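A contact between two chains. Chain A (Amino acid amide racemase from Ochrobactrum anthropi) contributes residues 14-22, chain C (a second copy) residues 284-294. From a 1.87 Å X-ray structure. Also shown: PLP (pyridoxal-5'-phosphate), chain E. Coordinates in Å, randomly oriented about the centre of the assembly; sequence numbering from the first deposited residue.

Chain A 14-22: VIAEIGRLR
Chain C (284-294) VMDHAPAFVLQ

What makes Ile A18 the centre of the contact? The chain C stretch covers 141 Å² of Ile A18, the largest share, in a 3-10 segment (17-19) that follows extended Ala A16 (-75/138). With chi1 p and chi2 t, Ile A18 CD1 lies 4.0 Å from Met C285 CE and 4.3 Å from Val C292 CG2, while Ile A18 CG2 lies 3.7 Å from Phe C291 CB. Met C285 is m at all three chi angles; its apolar CE suits a buried place beside Ile A18.

How is the backbone of Ile A18 held? Ile A18 N donates to Met C285 O (3.3 Å), at the end of a helix. Ile A18 O accepts from Val C292 N (3.0 Å) and, weakly, from Phe C291 N (3.0 Å), beyond the turn at Ala C290 (55/38). Numbering rises together: CA atoms pair Glu A17 with Asp C286 at 4.4 Å and Ile A18 with Phe C291 at 4.7 Å, residues 287-290 looping out between.

How is Glu A17 held? Backbone Glu A17 N donates to Asp C286 OD1 (2.8 Å), the aspartate being m. Within chain A, Glu A17 (t, p) brings OE1 2.6 Å from Arg A20 NH1, a salt bridge that suits a carboxylate.

What packs around Leu A21? Leu A21 (t, p) sets CD1 3.9 Å from Ala C290 CB and CD2 4.1 Å from Leu C293 CD1 (Leu C293 is m, t), so aliphatic residues suit both sides.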

# COMPACT_ATOMS: atom_id res chain seq x y z
N VAL A 14 -15.79 15.21 3.79
CA VAL A 14 -14.37 15.23 3.47
C VAL A 14 -13.79 13.97 2.86
O VAL A 14 -12.79 14.05 2.18
CB VAL A 14 -13.49 15.64 4.68
CG1 VAL A 14 -13.92 17.02 5.17
CG2 VAL A 14 -13.53 14.60 5.80
N ILE A 15 -14.46 12.83 3.04
CA ILE A 15 -13.98 11.58 2.49
C ILE A 15 -14.47 11.37 1.06
O ILE A 15 -15.64 11.62 0.71
CB ILE A 15 -14.35 10.42 3.40
CG1 ILE A 15 -13.80 10.69 4.80
CG2 ILE A 15 -13.76 9.10 2.90
CD1 ILE A 15 -12.29 10.72 4.86
N ALA A 16 -13.55 10.89 0.21
CA ALA A 16 -13.87 10.67 -1.20
C ALA A 16 -14.74 9.45 -1.38
O ALA A 16 -14.48 8.41 -0.78
CB ALA A 16 -12.60 10.54 -2.03
N GLU A 17 -15.74 9.56 -2.24
CA GLU A 17 -16.61 8.41 -2.54
C GLU A 17 -15.85 7.22 -3.13
O GLU A 17 -16.23 6.08 -2.90
CB GLU A 17 -17.71 8.85 -3.50
CG GLU A 17 -18.80 7.79 -3.72
CD GLU A 17 -19.83 7.71 -2.59
OE1 GLU A 17 -19.64 8.27 -1.51
OE2 GLU A 17 -20.87 7.08 -2.82
N ILE A 18 -14.82 7.48 -3.92
CA ILE A 18 -14.05 6.41 -4.54
C ILE A 18 -13.47 5.42 -3.50
O ILE A 18 -13.27 4.27 -3.83
CB ILE A 18 -12.95 6.93 -5.55
CG1 ILE A 18 -11.95 7.89 -4.86
CG2 ILE A 18 -13.64 7.58 -6.75
CD1 ILE A 18 -10.65 8.21 -5.61
N GLY A 19 -13.28 5.84 -2.26
CA GLY A 19 -12.79 4.95 -1.23
C GLY A 19 -13.81 4.35 -0.28
O GLY A 19 -13.45 3.68 0.68
N ARG A 20 -15.10 4.56 -0.55
CA ARG A 20 -16.20 4.01 0.25
C ARG A 20 -16.79 2.68 -0.24
O ARG A 20 -17.01 2.48 -1.44
CB ARG A 20 -17.35 4.99 0.21
CG ARG A 20 -17.09 6.22 1.00
CD ARG A 20 -18.41 6.93 1.21
NE ARG A 20 -18.19 8.11 2.01
CZ ARG A 20 -18.10 9.35 1.53
NH1 ARG A 20 -18.27 9.62 0.23
NH2 ARG A 20 -17.87 10.34 2.38
N LEU A 21 -17.05 1.78 0.71
CA LEU A 21 -17.86 0.59 0.51
C LEU A 21 -18.66 0.37 1.78
O LEU A 21 -18.36 -0.54 2.60
CB LEU A 21 -17.00 -0.63 0.23
CG LEU A 21 -17.79 -1.87 -0.19
CD1 LEU A 21 -18.45 -1.60 -1.53
CD2 LEU A 21 -16.88 -3.07 -0.22
N ARG A 22 -19.64 1.25 1.96
CA ARG A 22 -20.28 1.41 3.26
C ARG A 22 -21.58 0.62 3.25
O ARG A 22 -22.38 0.78 2.36
CB ARG A 22 -20.53 2.89 3.50
CG ARG A 22 -19.27 3.74 3.35
CD ARG A 22 -18.53 3.69 4.66
NE ARG A 22 -17.25 4.38 4.70
CZ ARG A 22 -17.07 5.69 4.85
NH1 ARG A 22 -18.09 6.54 4.83
NH2 ARG A 22 -15.85 6.14 4.97
N VAL C 284 -14.21 15.01 -9.29
CA VAL C 284 -13.30 13.88 -9.59
C VAL C 284 -13.35 12.81 -8.50
O VAL C 284 -13.47 11.61 -8.78
CB VAL C 284 -11.85 14.38 -9.71
CG1 VAL C 284 -10.86 13.22 -9.85
CG2 VAL C 284 -11.73 15.38 -10.84
N MET C 285 -13.23 13.26 -7.25
CA MET C 285 -12.96 12.37 -6.13
C MET C 285 -14.18 11.52 -5.76
O MET C 285 -14.06 10.39 -5.23
CB MET C 285 -12.43 13.17 -4.94
CG MET C 285 -11.14 13.89 -5.22
SD MET C 285 -9.74 12.80 -5.66
CE MET C 285 -9.59 11.80 -4.20
N ASP C 286 -15.36 12.05 -6.06
CA ASP C 286 -16.61 11.32 -5.90
C ASP C 286 -17.09 10.68 -7.21
O ASP C 286 -18.28 10.42 -7.35
CB ASP C 286 -17.71 12.25 -5.38
CG ASP C 286 -17.56 12.58 -3.93
OD1 ASP C 286 -16.60 12.07 -3.26
OD2 ASP C 286 -18.41 13.39 -3.45
N HIS C 287 -16.19 10.40 -8.14
CA HIS C 287 -16.56 9.90 -9.50
C HIS C 287 -17.49 8.68 -9.43
O HIS C 287 -18.48 8.63 -10.13
CB HIS C 287 -15.30 9.56 -10.31
CG HIS C 287 -15.55 8.72 -11.52
ND1 HIS C 287 -16.14 9.22 -12.66
CD2 HIS C 287 -15.28 7.41 -11.77
CE1 HIS C 287 -16.24 8.26 -13.56
NE2 HIS C 287 -15.74 7.15 -13.04
N ALA C 288 -17.16 7.71 -8.58
CA ALA C 288 -18.03 6.56 -8.37
C ALA C 288 -17.74 5.90 -7.04
O ALA C 288 -16.60 5.91 -6.59
CB ALA C 288 -17.84 5.56 -9.49
N PRO C 289 -18.74 5.26 -6.43
CA PRO C 289 -18.42 4.54 -5.22
C PRO C 289 -17.51 3.36 -5.48
O PRO C 289 -17.47 2.81 -6.56
CB PRO C 289 -19.80 4.11 -4.69
CG PRO C 289 -20.63 3.97 -5.92
CD PRO C 289 -20.15 5.09 -6.81
N ALA C 290 -16.76 2.99 -4.48
CA ALA C 290 -16.01 1.74 -4.50
C ALA C 290 -15.07 1.59 -5.71
O ALA C 290 -14.93 0.52 -6.24
CB ALA C 290 -16.96 0.57 -4.45
N PHE C 291 -14.45 2.68 -6.12
CA PHE C 291 -13.66 2.70 -7.32
C PHE C 291 -12.19 2.43 -7.06
O PHE C 291 -11.53 1.86 -7.90
CB PHE C 291 -13.81 4.06 -7.94
CG PHE C 291 -13.33 4.14 -9.35
CD1 PHE C 291 -13.88 3.33 -10.34
CD2 PHE C 291 -12.36 5.08 -9.71
CE1 PHE C 291 -13.46 3.42 -11.64
CE2 PHE C 291 -11.92 5.17 -11.01
CZ PHE C 291 -12.47 4.35 -11.98
N VAL C 292 -11.68 2.90 -5.93
CA VAL C 292 -10.30 2.62 -5.55
C VAL C 292 -10.26 2.21 -4.08
O VAL C 292 -10.14 3.06 -3.21
CB VAL C 292 -9.36 3.82 -5.81
CG1 VAL C 292 -7.92 3.37 -5.71
CG2 VAL C 292 -9.59 4.40 -7.21
N LEU C 293 -10.33 0.91 -3.82
CA LEU C 293 -10.49 0.35 -2.49
C LEU C 293 -9.27 -0.39 -2.03
O LEU C 293 -8.70 -1.20 -2.78
CB LEU C 293 -11.62 -0.66 -2.48
CG LEU C 293 -13.05 -0.16 -2.77
CD1 LEU C 293 -14.01 -1.32 -2.51
CD2 LEU C 293 -13.41 1.05 -1.94
N GLN C 294 -8.84 -0.11 -0.80
CA GLN C 294 -7.86 -0.97 -0.14
C GLN C 294 -8.32 -1.12 1.29
O GLN C 294 -8.49 -0.11 1.99
CB GLN C 294 -6.48 -0.39 -0.16
CG GLN C 294 -5.78 -0.48 -1.50
CD GLN C 294 -4.47 0.25 -1.45
OE1 GLN C 294 -4.44 1.49 -1.35
NE2 GLN C 294 -3.36 -0.50 -1.44
N1 PLP E . -7.08 -10.76 -2.49
C2 PLP E . -8.11 -11.30 -1.76
C2A PLP E . -8.47 -12.76 -1.84
C3 PLP E . -8.91 -10.41 -0.86
O3 PLP E . -9.96 -10.86 -0.13
C4 PLP E . -8.55 -8.97 -0.79
C4A PLP E . -9.30 -8.04 0.09
C5 PLP E . -7.42 -8.49 -1.63
C6 PLP E . -6.75 -9.43 -2.43
C5A PLP E . -7.06 -7.00 -1.54
O4P PLP E . -6.56 -6.56 -0.26
P PLP E . -6.51 -4.99 0.07
O1P PLP E . -8.00 -4.63 0.11
O2P PLP E . -5.85 -4.28 -1.09
O3P PLP E . -5.78 -4.91 1.38
O HOH W 1 -17.75 12.60 -0.70